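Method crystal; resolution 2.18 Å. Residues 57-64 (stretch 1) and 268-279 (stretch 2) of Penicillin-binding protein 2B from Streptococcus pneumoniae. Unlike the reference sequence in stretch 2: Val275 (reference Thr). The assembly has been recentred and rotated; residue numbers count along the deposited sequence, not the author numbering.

Stretch 1 (57-64) SSARGEIY
Stretch 2 (268-279) LEKQYEEVLQGK

A buried arginine needs its charge matched and its donors used, and helix carboxylates can do both for an arginine carried in on an extended segment. In Penicillin-binding protein 2B, residues 57-62 form an extended loop entering a strand at Ile63, and run antiparallel in register to the second stretch: Ser58 CA lies 4.6 Å from Gly278 CA, Gly61 CA 4.5 Å from Leu276 CA. The helix through Gln271 presents Glu269 (m, m), whose OE1 accepts from Arg60 NE at 2.7 Å. Tyr272 (-109/24) is the first residue to leave helical phi/psi and sits at the N-cap position of the next turn, 273-276. There Glu273 (t, p) brings OE1 to 2.9 Å from both Arg60 NH1 and NH2, so two carboxylates line the guanidinium edge in salt bridges. Arg60 reaches them extended, t, t, t with chi4 81°. Leu276 (m, t) covers one guanidinium face with CB, and its CD2 packs 3.7 Å from CD1 of Ile63 (m, m). Leu276 O accepts a nearly linear hydrogen bond from Gly61 N at 2.8 Å. From Gln277 (-61/125) onward the chain is extended. Gly278 (-57/145) fits closely, its CA 3.3 Å from Ala59 O; an ideal CB would clash there. Water 1 accepts from Gly278 N (2.6 Å) and donates to Ser58 O (3.2 Å). Finally, Ser58 OG (m) donates to Lys279 O at 2.7 Å.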

# COMPACT_ATOMS: atom_id res chain seq x y z
N SER A 57 11.79 -22.47 10.42
CA SER A 57 11.57 -21.46 9.37
C SER A 57 12.56 -21.58 8.21
O SER A 57 13.66 -22.09 8.37
CB SER A 57 11.72 -20.07 9.99
OG SER A 57 10.65 -19.80 10.87
N SER A 58 12.17 -21.08 7.04
CA SER A 58 13.11 -20.95 5.94
C SER A 58 13.35 -19.49 5.54
O SER A 58 12.96 -18.57 6.27
CB SER A 58 12.63 -21.76 4.73
OG SER A 58 12.66 -23.15 5.00
N ALA A 59 13.98 -19.30 4.39
CA ALA A 59 14.30 -17.99 3.84
C ALA A 59 13.11 -17.38 3.11
O ALA A 59 12.37 -18.09 2.43
CB ALA A 59 15.48 -18.09 2.89
N ARG A 60 12.95 -16.07 3.25
CA ARG A 60 11.86 -15.30 2.64
C ARG A 60 12.12 -15.12 1.16
O ARG A 60 13.26 -14.94 0.74
CB ARG A 60 11.71 -13.94 3.33
CG ARG A 60 10.38 -13.24 3.03
CD ARG A 60 10.20 -11.95 3.83
NE ARG A 60 8.89 -11.33 3.64
CZ ARG A 60 7.78 -11.72 4.25
NH1 ARG A 60 7.82 -12.73 5.11
NH2 ARG A 60 6.64 -11.09 4.00
N GLY A 61 11.06 -15.21 0.35
CA GLY A 61 11.16 -14.85 -1.06
C GLY A 61 11.49 -13.37 -1.19
O GLY A 61 11.40 -12.61 -0.22
N GLU A 62 11.87 -12.95 -2.39
CA GLU A 62 12.31 -11.57 -2.60
C GLU A 62 11.47 -10.83 -3.62
O GLU A 62 10.61 -11.42 -4.27
CB GLU A 62 13.80 -11.56 -2.97
CG GLU A 62 14.72 -11.72 -1.77
CD GLU A 62 16.10 -12.25 -2.14
OE1 GLU A 62 17.07 -12.07 -1.37
OE2 GLU A 62 16.21 -12.89 -3.20
N ILE A 63 11.75 -9.53 -3.75
CA ILE A 63 10.92 -8.60 -4.51
C ILE A 63 11.75 -7.96 -5.63
O ILE A 63 12.81 -7.39 -5.37
CB ILE A 63 10.41 -7.44 -3.61
CG1 ILE A 63 9.99 -7.93 -2.23
CG2 ILE A 63 9.37 -6.61 -4.32
CD1 ILE A 63 8.61 -8.50 -2.15
N TYR A 64 11.23 -8.01 -6.85
CA TYR A 64 11.95 -7.56 -8.02
C TYR A 64 11.13 -6.55 -8.79
O TYR A 64 9.89 -6.60 -8.80
CB TYR A 64 12.29 -8.75 -8.92
CG TYR A 64 13.25 -9.72 -8.27
CD1 TYR A 64 14.63 -9.59 -8.44
CD2 TYR A 64 12.78 -10.79 -7.49
CE1 TYR A 64 15.52 -10.49 -7.85
CE2 TYR A 64 13.65 -11.68 -6.91
CZ TYR A 64 15.02 -11.53 -7.09
OH TYR A 64 15.92 -12.41 -6.52
N LEU A 268 3.63 -4.12 0.46
CA LEU A 268 3.83 -5.36 -0.29
C LEU A 268 4.28 -6.57 0.57
O LEU A 268 3.82 -7.69 0.33
CB LEU A 268 4.79 -5.16 -1.47
CG LEU A 268 4.41 -4.25 -2.64
CD1 LEU A 268 5.51 -4.27 -3.71
CD2 LEU A 268 3.05 -4.66 -3.23
N GLU A 269 5.17 -6.36 1.53
CA GLU A 269 5.70 -7.51 2.29
C GLU A 269 4.53 -8.13 3.03
O GLU A 269 4.48 -9.34 3.18
CB GLU A 269 6.77 -7.12 3.32
CG GLU A 269 8.10 -6.65 2.76
CD GLU A 269 9.08 -7.77 2.49
OE1 GLU A 269 8.65 -8.94 2.36
OE2 GLU A 269 10.29 -7.47 2.41
N LYS A 270 3.61 -7.29 3.49
CA LYS A 270 2.43 -7.79 4.18
C LYS A 270 1.41 -8.38 3.21
O LYS A 270 0.90 -9.47 3.42
CB LYS A 270 1.80 -6.69 5.04
CG LYS A 270 0.58 -7.15 5.85
CD LYS A 270 0.14 -6.08 6.85
CE LYS A 270 -1.28 -6.32 7.29
NZ LYS A 270 -1.52 -5.66 8.59
N GLN A 271 1.10 -7.63 2.16
CA GLN A 271 0.10 -8.09 1.20
C GLN A 271 0.39 -9.49 0.64
O GLN A 271 -0.53 -10.30 0.47
CB GLN A 271 -0.04 -7.06 0.07
CG GLN A 271 -1.16 -7.35 -0.86
CD GLN A 271 -2.51 -7.05 -0.24
OE1 GLN A 271 -3.56 -7.28 -0.87
NE2 GLN A 271 -2.50 -6.53 0.98
N TYR A 272 1.66 -9.76 0.34
CA TYR A 272 2.05 -11.01 -0.31
C TYR A 272 2.81 -11.94 0.62
O TYR A 272 3.56 -12.81 0.18
CB TYR A 272 2.84 -10.73 -1.59
CG TYR A 272 1.96 -10.13 -2.66
CD1 TYR A 272 1.80 -8.76 -2.77
CD2 TYR A 272 1.23 -10.94 -3.51
CE1 TYR A 272 0.96 -8.20 -3.72
CE2 TYR A 272 0.40 -10.40 -4.46
CZ TYR A 272 0.26 -9.03 -4.57
OH TYR A 272 -0.58 -8.51 -5.52
N GLU A 273 2.57 -11.76 1.92
CA GLU A 273 3.14 -12.59 2.97
C GLU A 273 2.98 -14.09 2.73
O GLU A 273 3.91 -14.86 2.92
CB GLU A 273 2.54 -12.19 4.33
CG GLU A 273 2.71 -13.21 5.46
CD GLU A 273 4.16 -13.54 5.77
OE1 GLU A 273 5.02 -12.63 5.79
OE2 GLU A 273 4.42 -14.73 6.04
N GLU A 274 1.80 -14.53 2.33
CA GLU A 274 1.58 -15.95 2.08
C GLU A 274 2.52 -16.43 0.96
O GLU A 274 2.95 -17.57 0.95
CB GLU A 274 0.12 -16.18 1.68
CG GLU A 274 -0.40 -17.59 1.94
CD GLU A 274 -1.55 -18.00 1.03
OE1 GLU A 274 -2.45 -17.18 0.72
OE2 GLU A 274 -1.55 -19.18 0.62
N VAL A 275 2.79 -15.58 -0.02
CA VAL A 275 3.65 -15.96 -1.13
C VAL A 275 5.12 -15.91 -0.71
O VAL A 275 5.89 -16.79 -1.08
CB VAL A 275 3.45 -15.04 -2.36
CG1 VAL A 275 4.46 -15.40 -3.45
CG2 VAL A 275 2.03 -15.14 -2.90
N LEU A 276 5.51 -14.90 0.06
CA LEU A 276 6.92 -14.69 0.36
C LEU A 276 7.46 -15.63 1.45
O LEU A 276 8.65 -15.99 1.44
CB LEU A 276 7.19 -13.22 0.72
CG LEU A 276 6.91 -12.15 -0.35
CD1 LEU A 276 6.70 -10.80 0.32
CD2 LEU A 276 8.01 -12.06 -1.39
N GLN A 277 6.60 -16.06 2.37
CA GLN A 277 7.03 -16.87 3.52
C GLN A 277 7.66 -18.20 3.12
O GLN A 277 7.06 -18.99 2.40
CB GLN A 277 5.87 -17.13 4.49
CG GLN A 277 6.27 -17.86 5.78
CD GLN A 277 7.16 -17.01 6.66
OE1 GLN A 277 6.84 -15.84 6.93
NE2 GLN A 277 8.29 -17.56 7.08
N GLY A 278 8.87 -18.46 3.60
CA GLY A 278 9.55 -19.70 3.25
C GLY A 278 8.71 -20.91 3.63
O GLY A 278 7.99 -20.89 4.63
N LYS A 279 8.80 -21.96 2.82
CA LYS A 279 8.18 -23.23 3.18
C LYS A 279 9.07 -23.91 4.21
O LYS A 279 10.28 -24.06 4.02
CB LYS A 279 8.01 -24.12 1.94
CG LYS A 279 7.35 -25.46 2.22
CD LYS A 279 7.70 -26.48 1.14
CE LYS A 279 7.32 -27.90 1.56
NZ LYS A 279 8.27 -28.47 2.57
O HOH W 1 10.35 -17.03 5.24